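Local structure of thin, isoform D (Drosophila melanogaster, 6XG7) at residues 49-54 with 285-290; 141-146 with 156-161; 185-190 with 205-210; 189-194 with 235-240; 228-233 with 254-259. The protein probably helps transfer ubiquitin to other proteins, and the part described here, its NHL-repeat beta-propeller, is thought to bind protein partners. One frame throughout, in Å; residues are numbered along the deposited sequence.

Interaction 1 of 5, residues 49-54 with 285-290; sequences RGLAVG and GVAIMS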
# COMPACT_ATOMS: atom_id res chain seq x y z
N ARG A 49 5.56 5.11 5.00
CA ARG A 49 5.42 3.80 4.39
C ARG A 49 4.17 3.73 3.53
O ARG A 49 4.22 4.05 2.34
CB ARG A 49 5.52 2.70 5.45
CG ARG A 49 6.91 2.67 6.09
CD ARG A 49 7.18 1.38 6.81
NE ARG A 49 8.38 1.44 7.65
CZ ARG A 49 9.57 0.93 7.33
NH1 ARG A 49 9.78 0.31 6.17
NH2 ARG A 49 10.58 1.05 8.20
N GLY A 50 3.05 3.31 4.11
CA GLY A 50 1.83 3.19 3.35
C GLY A 50 1.27 4.53 2.92
O GLY A 50 1.48 5.57 3.53
N LEU A 51 0.53 4.48 1.82
CA LEU A 51 -0.14 5.63 1.24
C LEU A 51 -1.52 5.21 0.76
O LEU A 51 -1.70 4.10 0.28
CB LEU A 51 0.70 6.05 0.02
CG LEU A 51 0.55 7.36 -0.69
CD1 LEU A 51 0.63 8.50 0.30
CD2 LEU A 51 1.67 7.44 -1.72
N ALA A 52 -2.48 6.12 0.85
CA ALA A 52 -3.80 5.83 0.35
C ALA A 52 -4.41 7.12 -0.17
O ALA A 52 -4.00 8.21 0.22
CB ALA A 52 -4.70 5.25 1.44
N VAL A 53 -5.43 6.98 -1.02
CA VAL A 53 -6.26 8.11 -1.43
C VAL A 53 -7.61 8.00 -0.72
O VAL A 53 -8.23 6.93 -0.71
CB VAL A 53 -6.41 8.20 -2.96
CG1 VAL A 53 -7.40 9.29 -3.36
CG2 VAL A 53 -5.07 8.52 -3.56
N GLY A 54 -8.04 9.09 -0.12
CA GLY A 54 -9.31 9.15 0.57
C GLY A 54 -10.30 9.99 -0.20
O GLY A 54 -10.06 10.37 -1.35
N GLY A 285 4.76 2.71 -0.21
CA GLY A 285 3.42 2.66 -0.74
C GLY A 285 3.25 3.44 -2.04
O GLY A 285 4.02 4.35 -2.38
N VAL A 286 2.19 3.08 -2.77
CA VAL A 286 1.79 3.77 -3.99
C VAL A 286 0.27 3.83 -3.97
O VAL A 286 -0.40 2.97 -3.39
CB VAL A 286 2.34 3.07 -5.25
CG1 VAL A 286 1.74 1.71 -5.42
CG2 VAL A 286 2.15 3.91 -6.51
N ALA A 287 -0.29 4.87 -4.59
CA ALA A 287 -1.73 5.03 -4.68
C ALA A 287 -2.06 5.84 -5.93
O ALA A 287 -1.18 6.46 -6.54
CB ALA A 287 -2.31 5.69 -3.41
N ILE A 288 -3.33 5.83 -6.32
CA ILE A 288 -3.79 6.46 -7.56
C ILE A 288 -5.03 7.30 -7.28
O ILE A 288 -6.01 6.80 -6.71
CB ILE A 288 -4.01 5.39 -8.67
CG1 ILE A 288 -4.42 6.00 -10.01
CG2 ILE A 288 -5.00 4.33 -8.26
CD1 ILE A 288 -3.33 6.76 -10.68
N MET A 289 -4.98 8.58 -7.64
CA MET A 289 -6.14 9.46 -7.51
C MET A 289 -7.12 9.21 -8.65
O MET A 289 -6.79 8.61 -9.67
CB MET A 289 -5.73 10.93 -7.59
CG MET A 289 -4.99 11.50 -6.38
SD MET A 289 -4.60 13.26 -6.59
CE MET A 289 -3.71 13.62 -5.09
N SER A 290 -8.33 9.74 -8.49
CA SER A 290 -9.38 9.53 -9.48
C SER A 290 -9.05 10.15 -10.82
O SER A 290 -9.64 9.76 -11.83
CB SER A 290 -10.71 10.10 -8.96
OG SER A 290 -10.66 11.51 -8.89
O HOH W 1 0.19 2.03 -0.22
O HOH W 2 -2.93 2.41 -2.17
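V53 takes part in much of the apolar contact between 49-54 and 285-290. Its CG2, set anti to the carbonyl carbon and beside the backbone N, comes within 4.0 Å of A287 CB and 4.1 Å of M289 CG, and it also rests against I288 O. L51 adds its CG at 4.3 Å from A287 CB, while its CD2 lies near G285 O; L295 on strand 294-298 backs L51, V53 and M289.

A single direct hydrogen bond joins the backbones, from G285 N to R49 O (2.9 Å). Here G285, which has no side chain, lets its CA approach G50 CA to 4.4 Å. Farther along, water takes over: water 1 accepts from L51 N at 3.2 Å, and water 2 donates toward V286 O (2.9 Å) and L51 O, although other acceptors compete for its two protons.

The short strand segments run at 22° to each other. They belong to the first and last annotated NHL repeats, whose inner strands lie side by side near the centre of the propeller. With water and methyl groups in place of a ladder of backbone bonds, the two blades abut as separate sheets.

Interaction 2 of 5, residues 141-146 with 156-161; sequences YPWGVT and CDKENH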
# COMPACT_ATOMS: atom_id res chain seq x y z
N TYR A 141 3.49 -9.17 11.98
CA TYR A 141 3.87 -7.96 11.25
C TYR A 141 2.89 -7.71 10.11
O TYR A 141 3.24 -7.86 8.92
CB TYR A 141 5.31 -8.00 10.73
CG TYR A 141 6.28 -8.32 11.83
CD1 TYR A 141 6.73 -7.36 12.74
CD2 TYR A 141 6.76 -9.61 11.98
CE1 TYR A 141 7.61 -7.68 13.77
CE2 TYR A 141 7.62 -9.95 13.00
CZ TYR A 141 8.05 -8.99 13.88
OH TYR A 141 8.92 -9.37 14.87
N PRO A 142 1.66 -7.32 10.41
CA PRO A 142 0.76 -6.89 9.34
C PRO A 142 1.33 -5.66 8.67
O PRO A 142 1.82 -4.74 9.33
CB PRO A 142 -0.55 -6.58 10.08
CG PRO A 142 -0.10 -6.13 11.43
CD PRO A 142 1.13 -6.96 11.75
N TRP A 143 1.27 -5.65 7.34
CA TRP A 143 1.95 -4.62 6.57
C TRP A 143 0.94 -3.90 5.68
O TRP A 143 0.28 -2.97 6.13
CB TRP A 143 3.14 -5.21 5.80
CG TRP A 143 4.16 -4.15 5.44
CD1 TRP A 143 4.04 -3.19 4.47
CD2 TRP A 143 5.43 -3.93 6.05
NE1 TRP A 143 5.15 -2.39 4.45
CE2 TRP A 143 6.02 -2.82 5.40
CE3 TRP A 143 6.13 -4.55 7.09
CZ2 TRP A 143 7.27 -2.32 5.75
CZ3 TRP A 143 7.39 -4.06 7.43
CH2 TRP A 143 7.95 -2.96 6.75
N GLY A 144 0.76 -4.33 4.43
CA GLY A 144 -0.24 -3.71 3.59
C GLY A 144 -1.65 -4.08 4.02
O GLY A 144 -1.92 -5.17 4.53
N VAL A 145 -2.57 -3.16 3.76
CA VAL A 145 -3.99 -3.36 4.03
C VAL A 145 -4.79 -2.66 2.93
O VAL A 145 -4.41 -1.59 2.44
CB VAL A 145 -4.36 -2.89 5.46
CG1 VAL A 145 -4.14 -1.40 5.63
CG2 VAL A 145 -5.78 -3.30 5.80
N THR A 146 -5.89 -3.29 2.52
CA THR A 146 -6.79 -2.68 1.56
C THR A 146 -8.20 -3.18 1.82
O THR A 146 -8.43 -4.07 2.65
CB THR A 146 -6.33 -2.94 0.12
OG1 THR A 146 -7.02 -2.05 -0.77
CG2 THR A 146 -6.58 -4.39 -0.28
N CYS A 156 -1.99 -8.03 4.31
CA CYS A 156 -0.67 -8.77 4.12
C CYS A 156 0.07 -9.06 5.46
O CYS A 156 0.52 -8.16 6.19
CB CYS A 156 0.30 -7.94 3.29
SG CYS A 156 -0.07 -7.93 1.56
N ASP A 157 -0.00 -10.31 5.85
CA ASP A 157 0.49 -10.75 7.16
C ASP A 157 1.90 -11.26 6.89
O ASP A 157 2.12 -12.44 6.61
CB ASP A 157 -0.45 -11.85 7.65
CG ASP A 157 -0.11 -12.36 9.01
OD1 ASP A 157 0.83 -11.83 9.63
OD2 ASP A 157 -0.82 -13.29 9.46
N LYS A 158 2.86 -10.33 6.94
CA LYS A 158 4.12 -10.49 6.22
C LYS A 158 4.88 -11.73 6.66
O LYS A 158 5.27 -12.56 5.83
CB LYS A 158 4.98 -9.24 6.40
CG LYS A 158 6.29 -9.32 5.66
CD LYS A 158 7.07 -8.03 5.74
CE LYS A 158 7.78 -7.84 7.07
NZ LYS A 158 9.04 -8.64 7.20
N GLU A 159 5.14 -11.86 7.96
CA GLU A 159 5.97 -12.98 8.42
C GLU A 159 5.20 -14.28 8.54
O GLU A 159 5.81 -15.32 8.82
CB GLU A 159 6.73 -12.62 9.70
CG GLU A 159 7.89 -11.69 9.44
CD GLU A 159 8.84 -12.23 8.39
OE1 GLU A 159 9.30 -13.37 8.55
OE2 GLU A 159 9.05 -11.51 7.38
N ASN A 160 3.88 -14.27 8.33
CA ASN A 160 3.14 -15.51 8.17
C ASN A 160 2.92 -15.87 6.71
O ASN A 160 2.23 -16.85 6.41
CB ASN A 160 1.80 -15.43 8.91
CG ASN A 160 1.96 -15.43 10.42
OD1 ASN A 160 2.92 -15.97 10.97
ND2 ASN A 160 1.01 -14.81 11.10
N HIS A 161 3.51 -15.11 5.78
CA HIS A 161 3.51 -15.40 4.35
C HIS A 161 2.10 -15.66 3.82
O HIS A 161 1.84 -16.57 3.04
CB HIS A 161 4.49 -16.52 4.03
CG HIS A 161 5.86 -16.27 4.60
ND1 HIS A 161 6.66 -15.23 4.17
CD2 HIS A 161 6.54 -16.90 5.59
CE1 HIS A 161 7.79 -15.24 4.86
NE2 HIS A 161 7.74 -16.24 5.73
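K158 packs its aliphatic chain beside the indole of W143, the two side chains pointing the same way. Its CB starts 3.4 Å from Y141 O, the same oxygen that accepts a hydrogen bond from K158 N. CG runs past P189 O, and CD then reaches W143 CE3 at 3.8 Å. A bend at chi3 (78°) brings CE to 3.7 Å from W143 CE3 and close to CZ3. A second bend, at chi4, carries NZ to E159 OE2, where a 2.9 Å salt bridge meets the carboxylate on its anti side. E159 in turn lays CG 3.5 Å from Y141 CD2, obliquely to the ring.

Beneath these side chains runs an antiparallel ladder. W143 N donates to C156 O (2.9 Å), and C156 N donates to G144 O (2.9 Å). Between Y141 and W143, P142 forms a non-hydrogen-bonded pair with D157, whose carboxylate is held by R162.

The hairpin of strands 142-147 and 153-157 thus opens an NHL blade. Strand 185-194 of the next repeat lies against it: H190 and Y191 meet the W143 ring edge-to-face, I192 touches C156, and G144 is backbone-bonded to H190.

Interaction 3 of 5, residues 185-190 with 205-210; sequences QLEHPH and SNNHRI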
# COMPACT_ATOMS: atom_id res chain seq x y z
N GLN A 185 2.30 -19.35 -3.39
CA GLN A 185 3.16 -19.15 -2.24
C GLN A 185 3.74 -17.74 -2.25
O GLN A 185 3.80 -17.07 -3.28
CB GLN A 185 4.25 -20.22 -2.20
CG GLN A 185 3.68 -21.62 -1.96
CD GLN A 185 4.70 -22.72 -2.08
OE1 GLN A 185 5.64 -22.62 -2.86
NE2 GLN A 185 4.51 -23.79 -1.31
N LEU A 186 4.13 -17.28 -1.06
CA LEU A 186 4.58 -15.92 -0.87
C LEU A 186 5.80 -15.89 0.04
O LEU A 186 5.94 -16.73 0.94
CB LEU A 186 3.47 -15.09 -0.20
CG LEU A 186 2.13 -14.99 -0.93
CD1 LEU A 186 1.04 -14.44 -0.00
CD2 LEU A 186 2.31 -14.10 -2.17
N GLU A 187 6.69 -14.94 -0.21
CA GLU A 187 7.88 -14.72 0.62
C GLU A 187 7.94 -13.25 0.98
O GLU A 187 8.26 -12.41 0.13
CB GLU A 187 9.16 -15.15 -0.11
CG GLU A 187 9.34 -16.64 -0.18
CD GLU A 187 9.68 -17.24 1.17
OE1 GLU A 187 10.09 -16.51 2.10
OE2 GLU A 187 9.52 -18.47 1.29
N HIS A 188 7.61 -12.94 2.23
CA HIS A 188 7.67 -11.56 2.72
C HIS A 188 6.77 -10.64 1.90
O HIS A 188 7.25 -9.60 1.42
CB HIS A 188 9.09 -10.99 2.66
CG HIS A 188 10.07 -11.65 3.58
ND1 HIS A 188 10.93 -10.93 4.38
CD2 HIS A 188 10.36 -12.95 3.80
CE1 HIS A 188 11.69 -11.76 5.07
NE2 HIS A 188 11.37 -12.99 4.73
N PRO A 189 5.49 -10.97 1.72
CA PRO A 189 4.61 -10.06 0.99
C PRO A 189 4.43 -8.78 1.80
O PRO A 189 4.30 -8.82 3.03
CB PRO A 189 3.30 -10.85 0.90
CG PRO A 189 3.31 -11.68 2.18
CD PRO A 189 4.75 -12.08 2.34
N HIS A 190 4.43 -7.64 1.10
CA HIS A 190 4.33 -6.35 1.76
C HIS A 190 3.01 -5.63 1.49
O HIS A 190 2.34 -5.23 2.44
CB HIS A 190 5.51 -5.43 1.39
CG HIS A 190 6.78 -5.76 2.10
ND1 HIS A 190 7.56 -6.84 1.76
CD2 HIS A 190 7.40 -5.17 3.15
CE1 HIS A 190 8.62 -6.89 2.54
NE2 HIS A 190 8.55 -5.89 3.39
N SER A 205 7.35 -9.76 -2.29
CA SER A 205 8.59 -9.00 -2.42
C SER A 205 9.81 -9.88 -2.65
O SER A 205 10.60 -9.63 -3.56
CB SER A 205 8.77 -8.09 -1.22
OG SER A 205 7.61 -7.29 -1.07
N ASN A 206 10.00 -10.91 -1.82
CA ASN A 206 11.24 -11.67 -1.91
C ASN A 206 11.21 -12.69 -3.04
O ASN A 206 12.24 -13.33 -3.30
CB ASN A 206 11.58 -12.36 -0.57
CG ASN A 206 12.30 -11.43 0.39
OD1 ASN A 206 12.36 -10.22 0.19
ND2 ASN A 206 12.87 -12.00 1.42
N ASN A 207 10.08 -12.83 -3.73
CA ASN A 207 10.03 -13.56 -4.99
C ASN A 207 10.02 -12.64 -6.21
O ASN A 207 9.86 -13.11 -7.34
CB ASN A 207 8.80 -14.45 -5.00
CG ASN A 207 8.91 -15.60 -4.02
OD1 ASN A 207 10.00 -16.14 -3.78
ND2 ASN A 207 7.78 -15.97 -3.44
N HIS A 208 10.20 -11.33 -6.01
CA HIS A 208 10.38 -10.38 -7.12
C HIS A 208 9.24 -10.46 -8.13
O HIS A 208 9.45 -10.40 -9.34
CB HIS A 208 11.74 -10.59 -7.79
CG HIS A 208 12.86 -10.61 -6.81
ND1 HIS A 208 13.21 -9.52 -6.05
CD2 HIS A 208 13.71 -11.60 -6.46
CE1 HIS A 208 14.22 -9.83 -5.27
NE2 HIS A 208 14.55 -11.09 -5.50
N ARG A 209 8.02 -10.58 -7.62
CA ARG A 209 6.87 -10.75 -8.49
C ARG A 209 5.63 -10.21 -7.82
O ARG A 209 5.58 -10.00 -6.60
CB ARG A 209 6.68 -12.23 -8.87
CG ARG A 209 6.27 -13.10 -7.68
CD ARG A 209 6.29 -14.57 -7.98
NE ARG A 209 5.87 -15.32 -6.80
CZ ARG A 209 5.80 -16.64 -6.75
NH1 ARG A 209 6.10 -17.37 -7.81
NH2 ARG A 209 5.43 -17.24 -5.64
N ILE A 210 4.61 -9.96 -8.63
CA ILE A 210 3.26 -9.70 -8.17
C ILE A 210 2.46 -10.98 -8.39
O ILE A 210 2.54 -11.61 -9.45
CB ILE A 210 2.63 -8.51 -8.90
CG1 ILE A 210 2.85 -7.20 -8.10
CG2 ILE A 210 1.13 -8.65 -8.99
CD1 ILE A 210 4.26 -6.84 -7.82
O HOH W 3 12.54 -15.02 1.58
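E187 and N206 meet in a largely polar contact inside one blade of the NHL beta-propeller, where the first half of the broken strand 185-194 rests on the 3-10 turn 205-207 linking strands 199-204 and 209-214. The backbone anchor is N206 N to E187 O at 3.0 Å. Beside it the CB atoms of E187 and N206 touch at 3.7 Å, and E187 CG lies as close to N207 ND2.

R209 reaches the same segment. Its CG sits between the backbone N and the carbonyl carbon (chi1 67°), and the extended chain beyond brings NH2 to Q185 O at 2.9 Å in a weak bond at the edge of the guanidinium. D204 organises this end: it forms a salt bridge with R209 NE and accepts from E187 N and N207 ND2, while H208 and R209 both face it in a G1 beta bulge.

At the inner end, H190 ND1 donates to S205 OG (2.9 Å) and makes a weak bond to H188 O, and S205 OG is also bonded to P236 O of the next repeat. H188, modelled in two conformers, places one ring face against N206 ND2. That same ND2 donates to water 3 (3.0 Å), which in turn donates a hydrogen bond to E187 OE1 at 2.9 Å.

Interaction 4 of 5, residues 189-194 with 235-240; sequences PHYIAV and FPRGVA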
# COMPACT_ATOMS: atom_id res chain seq x y z
N PRO A 189 5.49 -10.97 1.72
CA PRO A 189 4.61 -10.06 0.99
C PRO A 189 4.43 -8.78 1.80
O PRO A 189 4.30 -8.82 3.03
CB PRO A 189 3.30 -10.85 0.90
CG PRO A 189 3.31 -11.68 2.18
CD PRO A 189 4.75 -12.08 2.34
N HIS A 190 4.43 -7.64 1.10
CA HIS A 190 4.33 -6.35 1.76
C HIS A 190 3.01 -5.63 1.49
O HIS A 190 2.34 -5.23 2.44
CB HIS A 190 5.51 -5.43 1.39
CG HIS A 190 6.78 -5.76 2.10
ND1 HIS A 190 7.56 -6.84 1.76
CD2 HIS A 190 7.40 -5.17 3.15
CE1 HIS A 190 8.62 -6.89 2.54
NE2 HIS A 190 8.55 -5.89 3.39
N TYR A 191 2.66 -5.37 0.24
CA TYR A 191 1.51 -4.54 -0.07
C TYR A 191 0.49 -5.28 -0.92
O TYR A 191 0.75 -6.36 -1.46
CB TYR A 191 1.96 -3.22 -0.72
CG TYR A 191 2.72 -2.30 0.21
CD1 TYR A 191 2.04 -1.40 1.03
CD2 TYR A 191 4.11 -2.31 0.27
CE1 TYR A 191 2.72 -0.54 1.87
CE2 TYR A 191 4.81 -1.45 1.13
CZ TYR A 191 4.10 -0.57 1.92
OH TYR A 191 4.75 0.31 2.77
N ILE A 192 -0.70 -4.69 -1.00
CA ILE A 192 -1.87 -5.38 -1.52
C ILE A 192 -2.87 -4.38 -2.09
O ILE A 192 -3.00 -3.24 -1.62
CB ILE A 192 -2.50 -6.26 -0.40
CG1 ILE A 192 -3.63 -7.15 -0.91
CG2 ILE A 192 -2.96 -5.38 0.78
CD1 ILE A 192 -3.95 -8.24 0.12
N ALA A 193 -3.61 -4.82 -3.10
CA ALA A 193 -4.67 -4.04 -3.71
C ALA A 193 -5.74 -5.02 -4.18
O ALA A 193 -5.45 -6.18 -4.47
CB ALA A 193 -4.17 -3.22 -4.90
N VAL A 194 -6.98 -4.57 -4.23
CA VAL A 194 -8.09 -5.39 -4.71
C VAL A 194 -8.80 -4.62 -5.82
O VAL A 194 -9.21 -3.47 -5.63
CB VAL A 194 -9.06 -5.77 -3.59
CG1 VAL A 194 -10.21 -6.60 -4.14
CG2 VAL A 194 -8.36 -6.57 -2.52
N PHE A 235 12.52 -6.74 -5.43
CA PHE A 235 11.92 -6.42 -4.13
C PHE A 235 10.79 -5.40 -4.27
O PHE A 235 10.81 -4.34 -3.64
CB PHE A 235 12.97 -5.92 -3.15
CG PHE A 235 14.05 -6.93 -2.85
CD1 PHE A 235 13.79 -8.06 -2.10
CD2 PHE A 235 15.34 -6.72 -3.31
CE1 PHE A 235 14.78 -8.97 -1.83
CE2 PHE A 235 16.34 -7.63 -3.03
CZ PHE A 235 16.05 -8.75 -2.28
N PRO A 236 9.76 -5.72 -5.06
CA PRO A 236 8.64 -4.77 -5.20
C PRO A 236 7.95 -4.53 -3.87
O PRO A 236 7.88 -5.41 -3.01
CB PRO A 236 7.71 -5.47 -6.20
CG PRO A 236 8.02 -6.95 -6.03
CD PRO A 236 9.49 -7.02 -5.71
N ARG A 237 7.43 -3.30 -3.70
CA ARG A 237 6.75 -2.89 -2.48
C ARG A 237 5.33 -2.46 -2.80
O ARG A 237 4.48 -3.31 -3.06
CB ARG A 237 7.58 -1.83 -1.73
CG ARG A 237 8.87 -2.38 -1.16
CD ARG A 237 8.80 -2.47 0.34
NE ARG A 237 9.84 -3.35 0.85
CZ ARG A 237 10.34 -3.30 2.07
NH1 ARG A 237 9.90 -2.39 2.95
NH2 ARG A 237 11.27 -4.17 2.42
N GLY A 238 5.04 -1.17 -2.79
CA GLY A 238 3.66 -0.73 -2.96
C GLY A 238 3.03 -1.22 -4.25
O GLY A 238 3.68 -1.34 -5.29
N VAL A 239 1.74 -1.53 -4.17
CA VAL A 239 0.94 -1.84 -5.33
C VAL A 239 -0.39 -1.09 -5.23
O VAL A 239 -0.93 -0.88 -4.14
CB VAL A 239 0.68 -3.35 -5.55
CG1 VAL A 239 1.94 -4.07 -5.91
CG2 VAL A 239 0.01 -3.98 -4.34
N ALA A 240 -0.91 -0.70 -6.39
CA ALA A 240 -2.22 -0.06 -6.45
C ALA A 240 -2.88 -0.47 -7.76
O ALA A 240 -2.23 -0.93 -8.69
CB ALA A 240 -2.11 1.47 -6.40
O HOH W 4 -3.54 -0.20 -2.94
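Y191 and G238 face each other with CA atoms 5.2 Å apart, where 189-194 and 235-240 run in nearly the same direction, their touching parts 8° apart. The backbones do not bond directly; water 4 sits between them, donating toward V239 O at 3.0 Å and, weakly, toward I192 O, though other acceptors compete.

R237, its CD turned aside at chi2 (-109°), has its guanidinium flat on the imidazole of H190, centres 3.8 Å apart and planes at 22°, so that H190 NE2 sits over the middle of the guanidinium, 3.4 Å from CZ. NH1 is also salt-bridged to E284, which binds Y191 OH with its other carboxylate oxygen. The Y191 ring meets the R237-G238 peptide obliquely, CD2 being 3.3 Å from R237 C. Farther along, A193 CB rests 4.0 Å from A240 CA. In one of its two conformers V239 brings CG2 toward I192 N, between the CB atoms of Y191 and A193, a less certain contact.

Small and branched residues toward one end, with a stacked arginine and a buried tyrosine toward the other, join inner strands of successive NHL repeats; such packing of innermost strands around a common axis is a hallmark of the beta-propeller.

Interaction 5 of 5, residues 228-233 with 254-259; sequences SDDGQF and NNRIQI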
# COMPACT_ATOMS: atom_id res chain seq x y z
N SER A 228 15.87 -6.28 -13.98
CA SER A 228 15.78 -4.84 -14.14
C SER A 228 15.28 -4.40 -15.50
O SER A 228 15.23 -3.20 -15.77
CB SER A 228 17.14 -4.18 -13.86
OG SER A 228 18.11 -4.61 -14.80
N ASP A 229 14.89 -5.33 -16.37
CA ASP A 229 14.26 -4.93 -17.62
C ASP A 229 12.82 -4.52 -17.36
O ASP A 229 12.26 -4.74 -16.28
CB ASP A 229 14.26 -6.08 -18.63
CG ASP A 229 15.64 -6.52 -19.03
OD1 ASP A 229 16.53 -5.66 -19.23
OD2 ASP A 229 15.83 -7.75 -19.16
N ASP A 230 12.19 -3.94 -18.38
CA ASP A 230 10.77 -3.61 -18.31
C ASP A 230 9.99 -4.86 -17.94
O ASP A 230 10.19 -5.93 -18.53
CB ASP A 230 10.30 -3.06 -19.66
CG ASP A 230 10.87 -1.68 -19.98
OD1 ASP A 230 11.46 -1.03 -19.10
OD2 ASP A 230 10.71 -1.24 -21.14
N GLY A 231 9.12 -4.75 -16.93
CA GLY A 231 8.30 -5.87 -16.52
C GLY A 231 8.94 -6.84 -15.54
O GLY A 231 8.30 -7.82 -15.16
N GLN A 232 10.17 -6.58 -15.12
CA GLN A 232 10.86 -7.35 -14.10
C GLN A 232 11.02 -6.48 -12.86
O GLN A 232 11.02 -5.24 -12.95
CB GLN A 232 12.24 -7.77 -14.60
CG GLN A 232 12.18 -8.62 -15.85
CD GLN A 232 13.55 -9.05 -16.30
OE1 GLN A 232 14.50 -8.27 -16.28
NE2 GLN A 232 13.66 -10.31 -16.72
N PHE A 233 11.15 -7.13 -11.70
CA PHE A 233 11.19 -6.42 -10.43
C PHE A 233 12.39 -6.85 -9.60
O PHE A 233 12.94 -7.94 -9.76
CB PHE A 233 9.95 -6.72 -9.57
CG PHE A 233 8.64 -6.46 -10.24
CD1 PHE A 233 8.28 -5.20 -10.64
CD2 PHE A 233 7.75 -7.49 -10.44
CE1 PHE A 233 7.05 -4.97 -11.24
CE2 PHE A 233 6.53 -7.26 -11.05
CZ PHE A 233 6.19 -5.99 -11.44
N ASN A 254 14.65 -1.39 -7.96
CA ASN A 254 15.06 -0.73 -9.19
C ASN A 254 14.75 0.76 -9.18
O ASN A 254 14.90 1.42 -10.21
CB ASN A 254 14.37 -1.38 -10.38
CG ASN A 254 14.92 -2.75 -10.70
OD1 ASN A 254 16.13 -2.96 -10.71
ND2 ASN A 254 14.04 -3.68 -10.97
N ASN A 255 14.28 1.28 -8.04
CA ASN A 255 14.05 2.71 -7.85
C ASN A 255 13.18 3.31 -8.96
O ASN A 255 13.49 4.34 -9.56
CB ASN A 255 15.39 3.44 -7.71
CG ASN A 255 16.18 2.91 -6.54
OD1 ASN A 255 15.82 3.14 -5.38
ND2 ASN A 255 17.22 2.15 -6.83
N ARG A 256 12.04 2.65 -9.21
CA ARG A 256 11.16 3.06 -10.29
C ARG A 256 9.74 2.59 -10.03
O ARG A 256 9.49 1.67 -9.24
CB ARG A 256 11.64 2.50 -11.63
CG ARG A 256 11.54 1.00 -11.74
CD ARG A 256 12.20 0.47 -12.98
NE ARG A 256 12.14 -0.99 -13.02
CZ ARG A 256 12.55 -1.73 -14.04
NH1 ARG A 256 13.05 -1.13 -15.12
NH2 ARG A 256 12.46 -3.05 -13.98
N ILE A 257 8.80 3.27 -10.69
CA ILE A 257 7.40 2.86 -10.74
C ILE A 257 7.17 2.18 -12.08
O ILE A 257 7.66 2.66 -13.11
CB ILE A 257 6.47 4.08 -10.61
CG1 ILE A 257 6.67 4.78 -9.26
CG2 ILE A 257 5.03 3.70 -10.85
CD1 ILE A 257 6.54 3.93 -8.07
N GLN A 258 6.45 1.07 -12.07
CA GLN A 258 6.02 0.41 -13.30
C GLN A 258 4.50 0.36 -13.34
O GLN A 258 3.84 0.17 -12.31
CB GLN A 258 6.60 -0.99 -13.42
CG GLN A 258 8.10 -1.01 -13.54
CD GLN A 258 8.59 -2.36 -13.99
OE1 GLN A 258 8.28 -2.79 -15.10
NE2 GLN A 258 9.34 -3.04 -13.15
N ILE A 259 3.94 0.54 -14.54
CA ILE A 259 2.51 0.50 -14.78
C ILE A 259 2.24 -0.63 -15.75
O ILE A 259 2.96 -0.78 -16.74
CB ILE A 259 2.01 1.83 -15.38
CG1 ILE A 259 2.51 3.02 -14.56
CG2 ILE A 259 0.47 1.82 -15.49
CD1 ILE A 259 2.12 4.39 -15.16
O HOH W 5 13.85 -1.12 -17.94
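R256 and Q258 hold the loop 228-233 chiefly by its backbone oxygens. R256 NH2 donates to D229 O (2.9 Å) and to Q232 O (2.8 Å), both near the edge of the guanidinium, while NH1 makes a weak bond to S228 O. Q258 uses both ends of its amide: NE2 also donates to Q232 O at 2.8 Å, and OE1 receives G231 N at 2.8 Å on an in-plane lone pair. Q232 O is therefore gripped by R256 NH2 and Q258 NE2 from opposite faces of its plane, and D229 O likewise by R256 NH2 and Q232 N.

D229 to Q232 form a type II beta turn, which belongs to the long loop leading into the inner strand of an NHL propeller blade, here pinned to strand 256-260 of the same blade. Q232 OE1 steadies the turn by accepting from D229 N (3.0 Å).

Farther out, water 5 bridges R256 NH1 and D230 OD1, the carboxylate itself standing off at 4.3 Å from NH1. F233 lays CD1 3.5 Å from Q258 NE2. Behind the donors, D251 OD2 forms a salt bridge with R256 NE and accepts from Q258 NE2 and N254 ND2, while N255 and R256 face D251 in a G1 beta bulge.

Along the chain, interaction 2 closes before interaction 3 opens, interactions 4 and 5 alternate their segments, and all four are nested inside the loop closed by interaction 1, which joins the first and last NHL repeats. Interactions 2, 3 and 5 each lie within one repeat, whereas 1 and 4 join inner strands of different repeats and sit nearest the middle, their centres 11 Å apart. Interactions 3 and 4 share P189 and H190 on strand 185-194, with centres 9 Å apart; interaction 5 lies farther out, its centre about 23 Å from that of interaction 2. Strand 33-36 pairs with 303-306, so the chain ends together complete the last blade and close the ring.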